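Local coordinates for tyrosine--tRNA ligase (Pyrococcus horikoshii, PDB 2CYC), which probably joins tyrosine to its cognate tRNA in two steps, first activating the amino acid with ATP and then transferring it to the tRNA acceptor end, at residues T68-D74 with V116-S122; W75-D81 with K165-M171. The contacts are given in a common frame with arbitrary orientation. Numbering follows the deposited sequence.

Contact 1: T68-D74 with V116-S122; sequences TRVFLAD and VEFVLAS. With TYR (tyrosine), chain C.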
# COMPACT_ATOMS: atom_id res chain seq x y z
N THR A 68 20.13 -20.59 0.02
CA THR A 68 20.05 -19.45 0.93
C THR A 68 20.23 -18.08 0.30
O THR A 68 21.00 -17.90 -0.65
CB THR A 68 21.06 -19.64 2.08
OG1 THR A 68 22.40 -19.67 1.56
CG2 THR A 68 20.77 -20.95 2.81
N ARG A 69 19.53 -17.10 0.87
CA ARG A 69 19.59 -15.72 0.36
C ARG A 69 19.45 -14.67 1.44
O ARG A 69 18.62 -14.80 2.35
CB ARG A 69 18.47 -15.51 -0.68
CG ARG A 69 18.29 -14.06 -1.15
CD ARG A 69 17.14 -13.95 -2.13
NE ARG A 69 17.30 -14.88 -3.25
CZ ARG A 69 16.45 -14.99 -4.27
NH1 ARG A 69 16.69 -15.87 -5.24
NH2 ARG A 69 15.37 -14.22 -4.34
N VAL A 70 20.27 -13.62 1.34
CA VAL A 70 20.21 -12.49 2.27
C VAL A 70 19.53 -11.38 1.46
O VAL A 70 19.98 -11.02 0.37
CB VAL A 70 21.62 -12.02 2.70
CG1 VAL A 70 21.55 -10.64 3.37
CG2 VAL A 70 22.24 -13.05 3.66
N PHE A 71 18.43 -10.86 2.01
CA PHE A 71 17.61 -9.83 1.39
C PHE A 71 17.86 -8.49 2.10
O PHE A 71 17.55 -8.35 3.29
CB PHE A 71 16.14 -10.25 1.53
CG PHE A 71 15.15 -9.39 0.78
CD1 PHE A 71 15.02 -9.50 -0.61
CD2 PHE A 71 14.28 -8.54 1.47
CE1 PHE A 71 14.04 -8.79 -1.30
CE2 PHE A 71 13.29 -7.82 0.79
CZ PHE A 71 13.17 -7.95 -0.60
N LEU A 72 18.43 -7.53 1.37
CA LEU A 72 18.75 -6.20 1.91
C LEU A 72 17.53 -5.32 1.65
O LEU A 72 17.31 -4.85 0.52
CB LEU A 72 20.00 -5.66 1.21
CG LEU A 72 21.17 -6.65 1.15
CD1 LEU A 72 22.19 -6.24 0.09
CD2 LEU A 72 21.83 -6.76 2.51
N ALA A 73 16.74 -5.10 2.69
CA ALA A 73 15.48 -4.35 2.59
C ALA A 73 15.64 -2.83 2.54
O ALA A 73 15.30 -2.14 3.51
CB ALA A 73 14.56 -4.74 3.75
N ASP A 74 16.10 -2.31 1.39
CA ASP A 74 16.33 -0.87 1.27
C ASP A 74 15.10 0.04 1.34
O ASP A 74 15.05 0.91 2.21
CB ASP A 74 17.21 -0.54 0.03
CG ASP A 74 16.67 -1.10 -1.29
OD1 ASP A 74 15.68 -1.87 -1.29
OD2 ASP A 74 17.26 -0.76 -2.33
N VAL A 116 25.76 -18.01 -0.98
CA VAL A 116 24.61 -17.28 -0.47
C VAL A 116 24.23 -16.20 -1.49
O VAL A 116 25.09 -15.44 -1.93
CB VAL A 116 24.91 -16.61 0.90
CG1 VAL A 116 23.74 -15.75 1.32
CG2 VAL A 116 25.20 -17.68 1.96
N GLU A 117 22.96 -16.15 -1.87
CA GLU A 117 22.49 -15.13 -2.80
C GLU A 117 22.28 -13.83 -2.00
O GLU A 117 21.81 -13.87 -0.86
CB GLU A 117 21.15 -15.55 -3.43
CG GLU A 117 21.28 -16.79 -4.33
CD GLU A 117 19.93 -17.41 -4.67
OE1 GLU A 117 19.89 -18.20 -5.64
OE2 GLU A 117 18.93 -17.13 -3.98
N PHE A 118 22.67 -12.71 -2.60
CA PHE A 118 22.48 -11.41 -1.98
C PHE A 118 21.61 -10.58 -2.93
O PHE A 118 21.98 -10.36 -4.08
CB PHE A 118 23.83 -10.72 -1.71
CG PHE A 118 24.53 -11.25 -0.49
CD1 PHE A 118 25.31 -12.41 -0.55
CD2 PHE A 118 24.37 -10.62 0.75
CE1 PHE A 118 25.90 -12.93 0.59
CE2 PHE A 118 24.96 -11.13 1.90
CZ PHE A 118 25.73 -12.29 1.83
N VAL A 119 20.46 -10.15 -2.44
CA VAL A 119 19.50 -9.39 -3.23
C VAL A 119 19.13 -8.05 -2.59
O VAL A 119 18.70 -8.01 -1.44
CB VAL A 119 18.20 -10.22 -3.44
CG1 VAL A 119 17.10 -9.38 -4.03
CG2 VAL A 119 18.49 -11.42 -4.35
N LEU A 120 19.30 -6.96 -3.33
CA LEU A 120 18.92 -5.64 -2.85
C LEU A 120 17.41 -5.59 -3.13
O LEU A 120 17.00 -5.80 -4.27
CB LEU A 120 19.65 -4.56 -3.65
CG LEU A 120 19.49 -3.11 -3.15
CD1 LEU A 120 19.95 -3.02 -1.70
CD2 LEU A 120 20.31 -2.16 -4.04
N ALA A 121 16.59 -5.33 -2.11
CA ALA A 121 15.13 -5.32 -2.30
C ALA A 121 14.65 -4.57 -3.54
O ALA A 121 13.79 -5.06 -4.27
CB ALA A 121 14.42 -4.75 -1.06
N SER A 122 15.21 -3.39 -3.78
CA SER A 122 14.79 -2.61 -4.94
C SER A 122 14.88 -3.37 -6.26
O SER A 122 14.21 -3.01 -7.24
CB SER A 122 15.58 -1.29 -5.01
OG SER A 122 16.97 -1.52 -4.90
N TYR C . 11.19 -6.47 9.07
CA TYR C . 12.59 -7.00 9.10
C TYR C . 13.36 -6.40 10.27
O TYR C . 12.83 -5.47 10.91
CB TYR C . 13.30 -6.66 7.77
CG TYR C . 12.69 -7.34 6.57
CD1 TYR C . 12.64 -8.74 6.47
CD2 TYR C . 12.15 -6.60 5.51
CE1 TYR C . 12.07 -9.37 5.36
CE2 TYR C . 11.59 -7.22 4.40
CZ TYR C . 11.55 -8.60 4.32
OH TYR C . 10.97 -9.20 3.22
OXT TYR C . 14.49 -6.86 10.52
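Five backbone hydrogen bonds join 68-72 to 117-121 in parallel register, the axes of strands 69-72 and 117-120 lying at 16°: Glu117 N to Thr68 O (2.9 Å), Val70 N to Glu117 O (2.7 Å), Val119 N to Val70 O (3.0 Å), Leu72 N to Val119 O (2.9 Å) and Ala121 N to Leu72 O (2.8 Å). On the face of Arg69, Phe71, Glu117 and Val119, Arg69 NE and NH1 both reach Glu117 OE2 at 2.9 Å, a salt bridge, while Arg69 NH2 is held by Gln179. These are neighbouring parallel strands of the class I synthetase Rossmann-like sheet; strand 36-40 flanks 69-72 on its other edge, and helix 87-108 lies in the connection between the pair. Apolar side chains also meet on both faces: Val70 CB and Phe118 CE2 (3.5 Å) on that of Leu72 and Leu120, Phe71 CZ and Ala121 CB (3.5 Å) on the Arg69 face. Phe71 CE2 lies 3.6 Å from OH and Ala73 CB 3.5 Å from CD2 of the bound tyrosine. Beyond the strands, Ser122 OG donates to Asp74 OD2 (2.7 Å).

Contact 2: W75-D81 with K165-M171; sequences WHSWIND and KLIYPMM. With TYR (tyrosine), chain C.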
# COMPACT_ATOMS: atom_id res chain seq x y z
N TRP A 75 14.11 -0.16 0.46
CA TRP A 75 12.91 0.68 0.51
C TRP A 75 12.23 0.53 1.87
O TRP A 75 11.68 1.50 2.41
CB TRP A 75 11.91 0.31 -0.59
CG TRP A 75 12.30 0.76 -1.96
CD1 TRP A 75 13.56 1.04 -2.41
CD2 TRP A 75 11.44 0.87 -3.10
NE1 TRP A 75 13.54 1.31 -3.76
CE2 TRP A 75 12.25 1.22 -4.21
CE3 TRP A 75 10.05 0.71 -3.30
CZ2 TRP A 75 11.73 1.41 -5.50
CZ3 TRP A 75 9.53 0.90 -4.59
CH2 TRP A 75 10.37 1.24 -5.67
N HIS A 76 12.27 -0.68 2.42
CA HIS A 76 11.65 -0.94 3.71
C HIS A 76 12.30 -0.06 4.77
O HIS A 76 11.62 0.54 5.60
CB HIS A 76 11.81 -2.41 4.13
CG HIS A 76 11.33 -3.40 3.12
ND1 HIS A 76 11.98 -3.61 1.92
CD2 HIS A 76 10.30 -4.27 3.14
CE1 HIS A 76 11.37 -4.58 1.25
NE2 HIS A 76 10.34 -5.00 1.97
N SER A 77 13.63 0.02 4.75
CA SER A 77 14.38 0.83 5.71
C SER A 77 14.09 2.31 5.49
O SER A 77 14.05 3.09 6.44
CB SER A 77 15.88 0.57 5.56
OG SER A 77 16.18 -0.79 5.78
N TRP A 78 13.90 2.69 4.23
CA TRP A 78 13.59 4.07 3.86
C TRP A 78 12.22 4.41 4.48
O TRP A 78 12.05 5.46 5.10
CB TRP A 78 13.56 4.16 2.33
CG TRP A 78 12.81 5.33 1.74
CD1 TRP A 78 12.86 6.64 2.15
CD2 TRP A 78 11.94 5.30 0.61
NE1 TRP A 78 12.06 7.42 1.33
CE2 TRP A 78 11.48 6.62 0.38
CE3 TRP A 78 11.49 4.27 -0.25
CZ2 TRP A 78 10.60 6.95 -0.66
CZ3 TRP A 78 10.61 4.59 -1.29
CH2 TRP A 78 10.17 5.93 -1.49
N ILE A 79 11.27 3.50 4.32
CA ILE A 79 9.93 3.67 4.86
C ILE A 79 9.99 3.76 6.38
O ILE A 79 9.28 4.56 7.00
CB ILE A 79 9.04 2.46 4.48
CG1 ILE A 79 8.62 2.58 3.01
CG2 ILE A 79 7.84 2.38 5.42
CD1 ILE A 79 7.84 1.36 2.52
N ASN A 80 10.84 2.93 6.97
CA ASN A 80 10.96 2.90 8.42
C ASN A 80 11.89 3.97 8.99
O ASN A 80 12.32 3.88 10.14
CB ASN A 80 11.38 1.50 8.88
CG ASN A 80 10.89 1.19 10.28
OD1 ASN A 80 10.00 1.87 10.79
ND2 ASN A 80 11.46 0.16 10.91
N ASP A 81 12.20 4.98 8.18
CA ASP A 81 13.05 6.10 8.58
C ASP A 81 14.47 5.77 9.06
O ASP A 81 14.98 6.44 9.95
CB ASP A 81 12.35 6.94 9.65
CG ASP A 81 11.02 7.48 9.18
OD1 ASP A 81 10.96 8.04 8.06
OD2 ASP A 81 10.03 7.35 9.93
N LYS A 165 4.20 3.22 6.42
CA LYS A 165 4.60 2.21 7.40
C LYS A 165 3.64 1.04 7.47
O LYS A 165 4.05 -0.07 7.83
CB LYS A 165 4.78 2.84 8.79
CG LYS A 165 6.02 3.72 8.87
CD LYS A 165 6.24 4.30 10.27
CE LYS A 165 7.61 4.96 10.37
NZ LYS A 165 7.81 5.97 9.29
N LEU A 166 2.38 1.28 7.13
CA LEU A 166 1.37 0.22 7.11
C LEU A 166 1.56 -0.64 5.85
O LEU A 166 1.16 -1.80 5.81
CB LEU A 166 -0.04 0.81 7.12
CG LEU A 166 -0.64 1.20 8.48
CD1 LEU A 166 -0.84 -0.06 9.31
CD2 LEU A 166 0.26 2.17 9.22
N ILE A 167 2.16 -0.06 4.81
CA ILE A 167 2.39 -0.83 3.59
C ILE A 167 3.53 -1.83 3.81
O ILE A 167 3.51 -2.95 3.30
CB ILE A 167 2.74 0.12 2.41
CG1 ILE A 167 1.55 1.06 2.14
CG2 ILE A 167 3.08 -0.70 1.15
CD1 ILE A 167 1.85 2.13 1.11
N TYR A 168 4.52 -1.42 4.59
CA TYR A 168 5.70 -2.24 4.91
C TYR A 168 5.41 -3.73 5.20
O TYR A 168 6.02 -4.62 4.60
CB TYR A 168 6.44 -1.58 6.10
CG TYR A 168 7.73 -2.23 6.58
CD1 TYR A 168 8.88 -1.47 6.74
CD2 TYR A 168 7.78 -3.57 6.97
CE1 TYR A 168 10.05 -2.01 7.28
CE2 TYR A 168 8.94 -4.13 7.51
CZ TYR A 168 10.07 -3.33 7.66
OH TYR A 168 11.24 -3.86 8.18
N PRO A 169 4.47 -4.03 6.11
CA PRO A 169 4.23 -5.46 6.37
C PRO A 169 3.71 -6.24 5.15
O PRO A 169 4.01 -7.42 4.99
CB PRO A 169 3.22 -5.43 7.52
CG PRO A 169 3.50 -4.09 8.20
CD PRO A 169 3.66 -3.19 7.00
N MET A 170 2.92 -5.58 4.31
CA MET A 170 2.40 -6.26 3.13
C MET A 170 3.54 -6.48 2.13
O MET A 170 3.53 -7.43 1.35
CB MET A 170 1.25 -5.43 2.52
CG MET A 170 0.04 -5.34 3.45
SD MET A 170 -0.71 -6.96 3.84
CE MET A 170 0.18 -7.44 5.36
N MET A 171 4.53 -5.59 2.16
CA MET A 171 5.69 -5.74 1.29
C MET A 171 6.53 -6.93 1.76
O MET A 171 7.07 -7.68 0.94
CB MET A 171 6.54 -4.46 1.31
CG MET A 171 5.95 -3.28 0.56
SD MET A 171 6.83 -1.75 0.96
CE MET A 171 8.49 -2.13 0.30
N TYR C . 11.19 -6.47 9.07
CA TYR C . 12.59 -7.00 9.10
C TYR C . 13.36 -6.40 10.27
O TYR C . 12.83 -5.47 10.91
CB TYR C . 13.30 -6.66 7.77
CG TYR C . 12.69 -7.34 6.57
CD1 TYR C . 12.64 -8.74 6.47
CD2 TYR C . 12.15 -6.60 5.51
CE1 TYR C . 12.07 -9.37 5.36
CE2 TYR C . 11.59 -7.22 4.40
CZ TYR C . 11.55 -8.60 4.32
OH TYR C . 10.97 -9.20 3.22
OXT TYR C . 14.49 -6.86 10.52
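Helices 75-79 and 165-171 pack nearly antiparallel, at 156° with axes 9.7 Å apart, and together form part of the tyrosine pocket in the class I catalytic domain. Ile79, Tyr168 and Met171 bury the most surface, closely followed by His76 and Lys165. Ile79 points toward the opposing helix, placing CG2 4.2 Å from Tyr168 CD1 and CD1 3.6 Å from Met171 SD; Ile135 of the second subunit also packs on it. Tyr168 reaches across beside His76, whose ring edge faces the Tyr168 ring in a T-shaped pair, centroids 5.5 Å apart and planes at 87°. The phenol ends in the pocket: Tyr168 OH accepts a hydrogen bond from the amino N of the bound tyrosine at 2.8 Å and also bonds to Glu41. Met171 covers His76 from the side opposite the ligand, its CE 3.8 Å from the ring centroid in a CH-pi contact, so that the imidazole is sandwiched between this methyl and the substrate ring, with His76 CD2 3.5 Å from tyrosine CE2. Beyond this apolar and aromatic patch the contact turns polar, where a Schellman motif with Asp81 at positive phi ends helix 75-79. Lys165 extends to this terminus and also pairs with Asp162, while Asp81 OD1 forms a salt bridge to Lys139 of the second subunit. Lys165 NZ donates to the backbone Ile79 O at 3.1 Å and makes a salt bridge to Asp81 OD2 at 2.7 Å.

Strand 69-72 of contact 1 is followed, after Ala73, by helix 74-79 of contact 2, and the two sites meet where Phe71 CE2 and Ala121 CB each lie 3.8 Å from His76 CE1. Both are largely buried, but contact 1 lies nearer the middle of the chain and touches no other subunit, whereas contact 2 has an exposed residue, Asp81, and reaches the dimer partner. Backbone hydrogen bonding dominates between the strands; between the helices every contact involves a side chain, and no backbone-to-backbone hydrogen bond crosses. The bound tyrosine joins them: Phe71 and Ala73 of contact 1 touch its phenol OH and ring, while contact 2 meets both the ring, through His76, and the amino group, through Tyr168 OH.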